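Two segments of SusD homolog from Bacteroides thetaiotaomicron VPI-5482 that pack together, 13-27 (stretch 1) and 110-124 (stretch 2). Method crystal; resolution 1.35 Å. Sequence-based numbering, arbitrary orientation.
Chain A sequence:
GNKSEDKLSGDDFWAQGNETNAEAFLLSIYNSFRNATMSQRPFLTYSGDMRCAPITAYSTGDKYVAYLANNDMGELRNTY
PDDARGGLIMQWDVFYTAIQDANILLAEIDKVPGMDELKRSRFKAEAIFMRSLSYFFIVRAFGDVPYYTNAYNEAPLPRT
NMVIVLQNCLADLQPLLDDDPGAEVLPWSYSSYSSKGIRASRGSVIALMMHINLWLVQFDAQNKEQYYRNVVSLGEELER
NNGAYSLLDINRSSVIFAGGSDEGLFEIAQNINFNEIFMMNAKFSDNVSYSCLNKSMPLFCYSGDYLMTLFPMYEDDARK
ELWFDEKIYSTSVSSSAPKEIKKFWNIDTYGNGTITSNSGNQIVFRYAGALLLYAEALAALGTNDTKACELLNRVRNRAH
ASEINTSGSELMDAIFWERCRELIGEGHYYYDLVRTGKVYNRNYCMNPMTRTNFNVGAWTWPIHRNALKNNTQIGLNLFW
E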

ATOM      1  N   PHE A  13      20.464   6.923  26.392  1.00 30.42           N
ATOM      2  CA  PHE A  13      20.414   7.245  24.968  1.00 27.14           C
ATOM      3  C   PHE A  13      19.662   8.559  24.700  1.00 23.54           C
ATOM      4  O   PHE A  13      20.040   9.333  23.822  1.00 24.75           O
ATOM      5  CB  PHE A  13      19.765   6.084  24.211  1.00 28.17           C
ATOM      6  CG  PHE A  13      19.635   6.318  22.732  1.00 25.00           C
ATOM      7  CD1 PHE A  13      20.674   6.015  21.872  1.00 25.41           C
ATOM      8  CD2 PHE A  13      18.460   6.830  22.193  1.00 20.05           C
ATOM      9  CE1 PHE A  13      20.550   6.236  20.492  1.00 22.39           C
ATOM     10  CE2 PHE A  13      18.355   7.078  20.848  1.00 19.46           C
ATOM     11  CZ  PHE A  13      19.366   6.770  19.996  1.00 21.24           C
ATOM     12  N   TRP A  14      18.588   8.774  25.445  1.00 22.69           N
ATOM     13  CA  TRP A  14      17.748   9.963  25.288  1.00 23.00           C
ATOM     14  C   TRP A  14      18.183  11.113  26.201  1.00 23.50           C
ATOM     15  O   TRP A  14      18.460  12.213  25.727  1.00 22.76           O
ATOM     16  CB  TRP A  14      16.276   9.617  25.533  1.00 19.94           C
ATOM     17  CG  TRP A  14      15.775   8.496  24.632  1.00 17.61           C
ATOM     18  CD1 TRP A  14      15.680   7.157  24.930  1.00 19.30           C
ATOM     19  CD2 TRP A  14      15.295   8.640  23.289  1.00 17.86           C
ATOM     20  NE1 TRP A  14      15.187   6.461  23.832  1.00 19.95           N
ATOM     21  CE2 TRP A  14      14.941   7.353  22.827  1.00 17.33           C
ATOM     22  CE3 TRP A  14      15.155   9.729  22.432  1.00 15.69           C
ATOM     23  CZ2 TRP A  14      14.427   7.141  21.556  1.00 15.19           C
ATOM     24  CZ3 TRP A  14      14.653   9.508  21.173  1.00 16.11           C
ATOM     25  CH2 TRP A  14      14.305   8.226  20.748  1.00 16.30           C
ATOM     26  N   ALA A  15      18.221  10.856  27.514  1.00 25.23           N
ATOM     27  CA  ALA A  15      18.536  11.902  28.499  1.00 27.13           C
ATOM     28  C   ALA A  15      19.916  12.503  28.295  1.00 26.75           C
ATOM     29  O   ALA A  15      20.125  13.675  28.594  1.00 26.45           O
ATOM     30  CB  ALA A  15      18.412  11.360  29.915  1.00 25.45           C
ATOM     31  N   GLN A  16      20.845  11.713  27.772  1.00 27.44           N
ATOM     32  CA  GLN A  16      22.158  12.232  27.409  1.00 29.83           C
ATOM     33  C   GLN A  16      22.391  12.214  25.898  1.00 30.00           C
ATOM     34  O   GLN A  16      23.522  12.141  25.433  1.00 29.45           O
ATOM     35  CB  GLN A  16      23.240  11.430  28.131  1.00 33.01           C
ATOM     36  CG  GLN A  16      22.972  11.263  29.628  1.00 38.24           C
ATOM     37  CD  GLN A  16      22.804  12.603  30.327  1.00 43.91           C
ATOM     38  OE1 GLN A  16      23.466  13.581  29.971  1.00 48.90           O
ATOM     39  NE2 GLN A  16      21.920  12.653  31.324  1.00 47.87           N
ATOM     40  N   GLY A  17      21.312  12.297  25.124  1.00 27.68           N
ATOM     41  CA  GLY A  17      21.418  12.263  23.667  1.00 25.76           C
ATOM     42  C   GLY A  17      21.290  13.623  23.015  1.00 26.56           C
ATOM     43  O   GLY A  17      21.503  14.663  23.638  1.00 25.88           O
ATOM     44  N   ASN A  18      20.888  13.624  21.749  1.00 23.36           N
ATOM     45  CA  ASN A  18      20.871  14.817  20.935  1.00 22.19           C
ATOM     46  C   ASN A  18      20.001  14.562  19.717  1.00 21.44           C
ATOM     47  O   ASN A  18      19.561  13.428  19.533  1.00 21.39           O
ATOM     48  CB  ASN A  18      22.304  15.161  20.482  1.00 24.04           C
ATOM     49  CG  ASN A  18      23.019  13.968  19.848  1.00 30.92           C
ATOM     50  OD1 ASN A  18      22.523  13.352  18.900  1.00 21.79           O
ATOM     51  ND2 ASN A  18      24.189  13.637  20.371  1.00 32.84           N
ATOM     52  N   GLU A  19      19.730  15.598  18.923  1.00 21.85           N
ATOM     53  CA  GLU A  19      18.893  15.484  17.721  1.00 21.95           C
ATOM     54  C   GLU A  19      19.352  14.384  16.787  1.00 21.63           C
ATOM     55  O   GLU A  19      18.531  13.672  16.204  1.00 18.54           O
ATOM     56  CB  GLU A  19      18.839  16.814  16.940  1.00 22.17           C
ATOM     57  CG  GLU A  19      18.078  16.755  15.594  1.00 25.95           C
ATOM     58  CD  GLU A  19      18.029  18.095  14.838  1.00 28.74           C
ATOM     59  OE1 GLU A  19      18.067  19.169  15.494  1.00 34.80           O
ATOM     60  OE2 GLU A  19      17.927  18.064  13.579  1.00 36.47           O
ATOM     61  N   THR A  20      20.652  14.270  16.582  1.00 18.14           N
ATOM     62  CA  THR A  20      21.189  13.300  15.639  1.00 18.83           C
ATOM     63  C   THR A  20      20.843  11.870  16.052  1.00 19.47           C
ATOM     64  O   THR A  20      20.391  11.050  15.221  1.00 17.82           O
ATOM     65  CB  THR A  20      22.727  13.489  15.521  1.00 21.17           C
ATOM     66  OG1 THR A  20      22.966  14.799  15.000  1.00 25.79           O
ATOM     67  CG2 THR A  20      23.324  12.462  14.598  1.00 21.36           C
ATOM     68  N   ASN A  21      20.977  11.557  17.332  1.00 17.28           N
ATOM     69  CA  ASN A  21      20.669  10.220  17.805  1.00 18.35           C
ATOM     70  C   ASN A  21      19.158   9.973  17.819  1.00 16.25           C
ATOM     71  O   ASN A  21      18.702   8.869  17.492  1.00 16.36           O
ATOM     72  CB  ASN A  21      21.289  10.016  19.175  1.00 20.95           C
ATOM     73  CG  ASN A  21      22.798  10.063  19.122  1.00 23.95           C
ATOM     74  OD1 ASN A  21      23.386  10.130  18.036  1.00 27.65           O
ATOM     75  ND2 ASN A  21      23.430  10.024  20.280  1.00 32.13           N
ATOM     76  N   ALA A  22      18.389  10.991  18.148  1.00 15.76           N
ATOM     77  CA  ALA A  22      16.934  10.855  18.089  1.00 15.47           C
ATOM     78  C   ALA A  22      16.493  10.600  16.650  1.00 15.57           C
ATOM     79  O   ALA A  22      15.606   9.761  16.425  1.00 14.71           O
ATOM     80  CB  ALA A  22      16.225  12.082  18.666  1.00 17.87           C
ATOM     81  N   GLU A  23      17.093  11.284  15.682  1.00 13.73           N
ATOM     82  CA  GLU A  23      16.764  11.059  14.289  1.00 13.12           C
ATOM     83  C   GLU A  23      17.163   9.667  13.835  1.00 14.58           C
ATOM     84  O   GLU A  23      16.410   9.045  13.098  1.00 14.29           O
ATOM     85  CB  GLU A  23      17.345  12.132  13.382  1.00 14.36           C
ATOM     86  CG  GLU A  23      16.795  12.087  11.946  1.00 16.57           C
ATOM     87  CD  GLU A  23      16.994  13.386  11.189  1.00 19.74           C
ATOM     88  OE1 GLU A  23      18.014  14.078  11.454  1.00 20.73           O
ATOM     89  OE2 GLU A  23      16.144  13.733  10.329  1.00 20.22           O
ATOM     90  N   ALA A  24      18.325   9.156  14.238  1.00 13.14           N
ATOM     91  CA  ALA A  24      18.710   7.786  13.929  1.00 13.62           C
ATOM     92  C   ALA A  24      17.708   6.797  14.485  1.00 13.29           C
ATOM     93  O   ALA A  24      17.370   5.798  13.812  1.00 13.41           O
ATOM     94  CB  ALA A  24      20.164   7.483  14.423  1.00 15.35           C
ATOM     95  N   PHE A  25      17.221   7.044  15.688  1.00 12.83           N
ATOM     96  CA  PHE A  25      16.229   6.175  16.269  1.00 12.64           C
ATOM     97  C   PHE A  25      14.937   6.216  15.439  1.00 11.40           C
ATOM     98  O   PHE A  25      14.377   5.173  15.134  1.00 12.18           O
ATOM     99  CB  PHE A  25      15.982   6.531  17.725  1.00 13.27           C
ATOM    100  CG  PHE A  25      15.189   5.503  18.463  1.00 12.84           C
ATOM    101  CD1 PHE A  25      13.820   5.522  18.413  1.00 13.95           C
ATOM    102  CD2 PHE A  25      15.807   4.478  19.156  1.00 18.36           C
ATOM    103  CE1 PHE A  25      13.090   4.584  19.066  1.00 14.64           C
ATOM    104  CE2 PHE A  25      15.061   3.531  19.832  1.00 17.21           C
ATOM    105  CZ  PHE A  25      13.690   3.577  19.764  1.00 16.84           C
ATOM    106  N   LEU A  26      14.486   7.407  15.071  1.00 11.96           N
ATOM    107  CA  LEU A  26      13.325   7.537  14.178  1.00 10.81           C
ATOM    108  C   LEU A  26      13.553   6.771  12.883  1.00 12.25           C
ATOM    109  O   LEU A  26      12.675   6.024  12.424  1.00 11.49           O
ATOM    110  CB  LEU A  26      13.032   8.996  13.948  1.00 11.57           C
ATOM    111  CG  LEU A  26      11.948   9.290  12.903  1.00 12.13           C
ATOM    112  CD1 LEU A  26      10.608   8.715  13.386  1.00 13.76           C
ATOM    113  CD2 LEU A  26      11.859  10.788  12.622  1.00 14.40           C
ATOM    114  N   LEU A  27      14.731   6.877  12.291  1.00 12.05           N
ATOM    115  CA  LEU A  27      14.947   6.204  11.057  1.00 11.47           C
ATOM    116  C   LEU A  27      14.922   4.674  11.215  1.00 11.89           C
ATOM    117  O   LEU A  27      14.612   3.986  10.264  1.00 12.10           O
ATOM    118  CB  LEU A  27      16.237   6.687  10.382  1.00 12.90           C
ATOM    119  CG  LEU A  27      16.123   8.056   9.725  1.00 17.78           C
ATOM    120  CD1 LEU A  27      17.532   8.525   9.367  1.00 24.97           C
ATOM    121  CD2 LEU A  27      15.273   8.019   8.478  1.00 25.94           C
ATOM    122  N   ASP A 110      11.226  13.737  24.768  1.00 17.12           N
ATOM    123  CA  ASP A 110      11.186  14.997  25.545  1.00 17.72           C
ATOM    124  C   ASP A 110      12.375  15.107  26.492  1.00 19.84           C
ATOM    125  O   ASP A 110      12.705  16.218  26.939  1.00 20.93           O
ATOM    126  CB  ASP A 110       9.890  15.107  26.365  1.00 19.69           C
ATOM    127  CG  ASP A 110       8.685  15.443  25.528  1.00 22.82           C
ATOM    128  OD1 ASP A 110       8.876  16.002  24.449  1.00 23.09           O
ATOM    129  OD2 ASP A 110       7.535  15.160  25.964  1.00 28.63           O
ATOM    130  N   LYS A 111      13.025  13.989  26.773  1.00 17.99           N
ATOM    131  CA  LYS A 111      14.232  13.989  27.614  1.00 18.93           C
ATOM    132  C   LYS A 111      15.498  14.484  26.937  1.00 19.69           C
ATOM    133  O   LYS A 111      16.472  14.819  27.617  1.00 21.11           O
ATOM    134  CB  LYS A 111      14.455  12.601  28.197  1.00 17.65           C
ATOM    135  CG  LYS A 111      13.327  12.173  29.106  1.00 19.43           C
ATOM    136  CD  LYS A 111      13.554  10.769  29.630  1.00 23.16           C
ATOM    137  CE  LYS A 111      12.369  10.275  30.471  1.00 26.58           C
ATOM    138  NZ  LYS A 111      12.505   8.828  30.794  1.00 30.87           N
ATOM    139  N   VAL A 112      15.531  14.532  25.614  1.00 18.27           N
ATOM    140  CA  VAL A 112      16.719  14.976  24.883  1.00 18.33           C
ATOM    141  C   VAL A 112      17.008  16.457  25.177  1.00 19.97           C
ATOM    142  O   VAL A 112      16.192  17.349  24.912  1.00 20.48           O
ATOM    143  CB  VAL A 112      16.549  14.793  23.376  1.00 18.42           C
ATOM    144  CG1 VAL A 112      17.785  15.305  22.667  1.00 20.08           C
ATOM    145  CG2 VAL A 112      16.322  13.322  23.054  1.00 18.79           C
ATOM    146  N   PRO A 113      18.177  16.724  25.784  1.00 24.36           N
ATOM    147  CA  PRO A 113      18.485  18.077  26.240  1.00 26.49           C
ATOM    148  C   PRO A 113      18.704  19.101  25.135  1.00 28.38           C
ATOM    149  O   PRO A 113      19.570  18.945  24.293  1.00 30.68           O
ATOM    150  CB  PRO A 113      19.745  17.883  27.100  1.00 27.50           C
ATOM    151  CG  PRO A 113      20.363  16.648  26.638  1.00 27.27           C
ATOM    152  CD  PRO A 113      19.232  15.762  26.116  1.00 24.86           C
ATOM    153  N   GLY A 114      17.861  20.130  25.141  1.00 30.57           N
ATOM    154  CA  GLY A 114      18.029  21.313  24.300  1.00 30.87           C
ATOM    155  C   GLY A 114      17.969  21.148  22.797  1.00 31.01           C
ATOM    156  O   GLY A 114      18.467  22.005  22.059  1.00 32.41           O
HETATM  157  N   MSE A 115      17.352  20.077  22.300  1.00 28.04           N
HETATM  158  CA  MSE A 115      17.295  19.944  20.848  1.00 25.54           C
HETATM  159  C   MSE A 115      16.273  20.912  20.277  1.00 23.07           C
HETATM  160  O   MSE A 115      15.415  21.448  20.985  1.00 24.21           O
HETATM  161  CB  MSE A 115      17.036  18.508  20.383  1.00 29.27           C
HETATM  162  CG  MSE A 115      15.660  18.015  20.648  1.00 21.90           C
HETATM  163 SE   MSE A 115      15.147  16.196  19.999  0.75 18.63          SE
HETATM  164  CE  MSE A 115      14.838  16.551  18.283  1.00 24.40           C
ATOM    165  N   ASP A 116      16.384  21.134  18.980  1.00 22.00           N
ATOM    166  CA  ASP A 116      15.488  22.002  18.249  1.00 21.70           C
ATOM    167  C   ASP A 116      14.041  21.552  18.456  1.00 21.48           C
ATOM    168  O   ASP A 116      13.716  20.397  18.198  1.00 20.02           O
ATOM    169  CB  ASP A 116      15.873  21.931  16.777  1.00 22.79           C
ATOM    170  CG  ASP A 116      15.152  22.947  15.921  1.00 30.23           C
ATOM    171  OD1 ASP A 116      13.966  22.751  15.603  1.00 27.04           O
ATOM    172  OD2 ASP A 116      15.788  23.940  15.518  1.00 43.13           O
ATOM    173  N   GLU A 117      13.167  22.452  18.890  1.00 19.48           N
ATOM    174  CA  GLU A 117      11.812  22.050  19.216  1.00 21.72           C
ATOM    175  C   GLU A 117      10.960  21.757  17.988  1.00 20.30           C
ATOM    176  O   GLU A 117      10.015  20.964  18.088  1.00 20.03           O
ATOM    177  CB  GLU A 117      11.133  23.090  20.108  1.00 21.72           C
ATOM    178  CG  GLU A 117      11.768  23.203  21.487  1.00 27.32           C
ATOM    179  CD  GLU A 117      11.598  21.945  22.347  1.00 31.91           C
ATOM    180  OE1 GLU A 117      10.880  21.007  21.947  1.00 28.46           O
ATOM    181  OE2 GLU A 117      12.192  21.901  23.444  1.00 34.50           O
ATOM    182  N   LEU A 118      11.257  22.385  16.848  1.00 18.54           N
ATOM    183  CA  LEU A 118      10.545  22.061  15.622  1.00 19.74           C
ATOM    184  C   LEU A 118      10.898  20.635  15.236  1.00 18.40           C
ATOM    185  O   LEU A 118       9.986  19.847  14.886  1.00 17.34           O
ATOM    186  CB  LEU A 118      10.898  23.027  14.492  1.00 21.63           C
ATOM    187  CG  LEU A 118      10.222  22.755  13.141  1.00 22.62           C
ATOM    188  CD1 LEU A 118       8.709  22.789  13.256  1.00 22.46           C
ATOM    189  CD2 LEU A 118      10.737  23.755  12.094  1.00 25.60           C
ATOM    190  N   LYS A 119      12.172  20.274  15.307  1.00 16.35           N
ATOM    191  CA  LYS A 119      12.565  18.913  14.990  1.00 16.22           C
ATOM    192  C   LYS A 119      11.974  17.925  15.983  1.00 17.79           C
ATOM    193  O   LYS A 119      11.559  16.838  15.604  1.00 16.16           O
ATOM    194  CB  LYS A 119      14.088  18.765  14.915  1.00 18.88           C
ATOM    195  CG  LYS A 119      14.726  19.481  13.712  1.00 20.32           C
ATOM    196  CD  LYS A 119      14.113  19.071  12.379  1.00 29.86           C
ATOM    197  CE  LYS A 119      15.023  19.462  11.221  1.00 32.25           C
ATOM    198  NZ  LYS A 119      16.277  18.654  11.200  1.00 36.92           N
ATOM    199  N   ARG A 120      11.932  18.268  17.266  1.00 15.40           N
ATOM    200  CA  ARG A 120      11.324  17.378  18.253  1.00 16.37           C
ATOM    201  C   ARG A 120       9.864  17.107  17.911  1.00 14.57           C
ATOM    202  O   ARG A 120       9.422  15.937  17.914  1.00 14.73           O
ATOM    203  CB  ARG A 120      11.459  17.955  19.685  1.00 15.25           C
ATOM    204  CG  ARG A 120      10.790  17.097  20.715  1.00 18.69           C
ATOM    205  CD  ARG A 120      11.428  17.003  22.070  1.00 21.66           C
ATOM    206  NE  ARG A 120      12.038  18.239  22.559  1.00 20.64           N
ATOM    207  CZ  ARG A 120      13.080  18.234  23.371  1.00 19.08           C
ATOM    208  NH1 ARG A 120      13.620  17.087  23.746  1.00 17.61           N
ATOM    209  NH2 ARG A 120      13.618  19.377  23.762  1.00 24.37           N
ATOM    210  N   SER A 121       9.123  18.147  17.562  1.00 13.63           N
ATOM    211  CA  SER A 121       7.726  18.009  17.178  1.00 12.81           C
ATOM    212  C   SER A 121       7.595  17.202  15.892  1.00 13.11           C
ATOM    213  O   SER A 121       6.682  16.367  15.776  1.00 12.97           O
ATOM    214  CB  SER A 121       7.061  19.353  16.965  1.00 15.26           C
ATOM    215  OG  SER A 121       7.033  20.081  18.194  1.00 19.29           O
ATOM    216  N   ARG A 122       8.474  17.422  14.933  1.00 11.83           N
ATOM    217  CA  ARG A 122       8.425  16.682  13.679  1.00 12.07           C
ATOM    218  C   ARG A 122       8.676  15.205  13.912  1.00 12.77           C
ATOM    219  O   ARG A 122       7.953  14.365  13.354  1.00 12.33           O
ATOM    220  CB  ARG A 122       9.457  17.245  12.715  1.00 12.58           C
ATOM    221  CG  ARG A 122       9.496  16.505  11.378  1.00 13.01           C
ATOM    222  CD  ARG A 122      10.374  17.172  10.364  1.00 15.76           C
ATOM    223  NE  ARG A 122       9.868  18.496  10.114  1.00 16.74           N
ATOM    224  CZ  ARG A 122      10.487  19.442   9.439  1.00 25.12           C
ATOM    225  NH1 ARG A 122      11.677  19.206   8.906  1.00 24.00           N
ATOM    226  NH2 ARG A 122       9.909  20.632   9.313  1.00 23.50           N
ATOM    227  N   PHE A 123       9.655  14.831  14.712  1.00 12.52           N
ATOM    228  CA  PHE A 123       9.987  13.433  14.911  1.00 12.50           C
ATOM    229  C   PHE A 123       8.842  12.733  15.628  1.00 13.68           C
ATOM    230  O   PHE A 123       8.547  11.561  15.368  1.00 12.52           O
ATOM    231  CB  PHE A 123      11.323  13.279  15.656  1.00 13.84           C
ATOM    232  CG  PHE A 123      12.536  13.831  14.913  1.00 12.81           C
ATOM    233  CD1 PHE A 123      12.484  14.214  13.595  1.00 15.04           C
ATOM    234  CD2 PHE A 123      13.759  13.907  15.579  1.00 14.80           C
ATOM    235  CE1 PHE A 123      13.622  14.708  12.955  1.00 15.14           C
ATOM    236  CE2 PHE A 123      14.897  14.404  14.941  1.00 16.58           C
ATOM    237  CZ  PHE A 123      14.835  14.799  13.656  1.00 16.25           C
ATOM    238  N   LYS A 124       8.192  13.435  16.547  1.00 11.14           N
ATOM    239  CA  LYS A 124       7.031  12.878  17.208  1.00 12.37           C
ATOM    240  C   LYS A 124       5.956  12.637  16.160  1.00 11.67           C
ATOM    241  O   LYS A 124       5.313  11.572  16.165  1.00 11.47           O
ATOM    242  CB  LYS A 124       6.496  13.813  18.288  1.00 12.28           C
ATOM    243  CG  LYS A 124       7.354  13.891  19.549  1.00 15.34           C
ATOM    244  CD  LYS A 124       6.718  14.906  20.533  1.00 17.11           C
ATOM    245  CE  LYS A 124       7.504  15.087  21.792  1.00 18.68           C
ATOM    246  NZ  LYS A 124       6.937  16.290  22.514  1.00 21.67           N
TER
HETATM  247  O   HOH W   1      18.699  20.102  17.790  1.00 31.71           O
HETATM  248  O   HOH W   2      15.185  15.917   9.949  1.00 37.03           O

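F123 is the centre of the contact. Its side chain points toward stretch 1 and fits as a knob into a hole formed by E19, A22, E23 and L26. These four residues lie one helical turn apart in pairs, so they frame a pocket on one side of helix 19-27. L26 CD2 lies 3.6 Å from F123 CD1, and E23 CD lies 3.6 Å from F123 CZ. A22 CB lies at the ring edge, 4.4 Å from F123 CD2. The small alanine side chain also meets selenomethionine M115, with A22 CB 4.5 Å from M115 SE.

The two helices run nearly parallel, at 14°, and their axes approach to 10.8 Å. Both stretches enter their helices from loops, and these loops pack as well. V112 fills the space there. Its CG2 lies at the edge of the W14 ring, 3.8 Å from W14 CE3, and its CG1 is 3.6 Å from N18 CA. The backbone comes close at the same place: V112 CA makes a CA-H...O contact with W14 O at 3.4 Å. W14 O also accepts from G17 N at 2.9 Å, closing a type I turn. P113 CD rests 3.4 Å from A15 O.

Each helix start is capped by its own stretch. N18 OD1 accepts from N21 N at 2.8 Å. D116 OD1 accepts from K119 N at 3.1 Å and, weakly, from L118 N at 3.0 Å.

The polar edge centres on E19. Its extended side chain reaches across, and K119 NZ donates to E19 OE2 at 3.0 Å in a salt bridge. This is the only direct hydrogen bond between the stretches. Water extends the link. Water 1 donates to E19 OE1 and accepts from D116 N. Water 2 donates to E23 OE2 and accepts from K119 NZ, so K119 serves both glutamates.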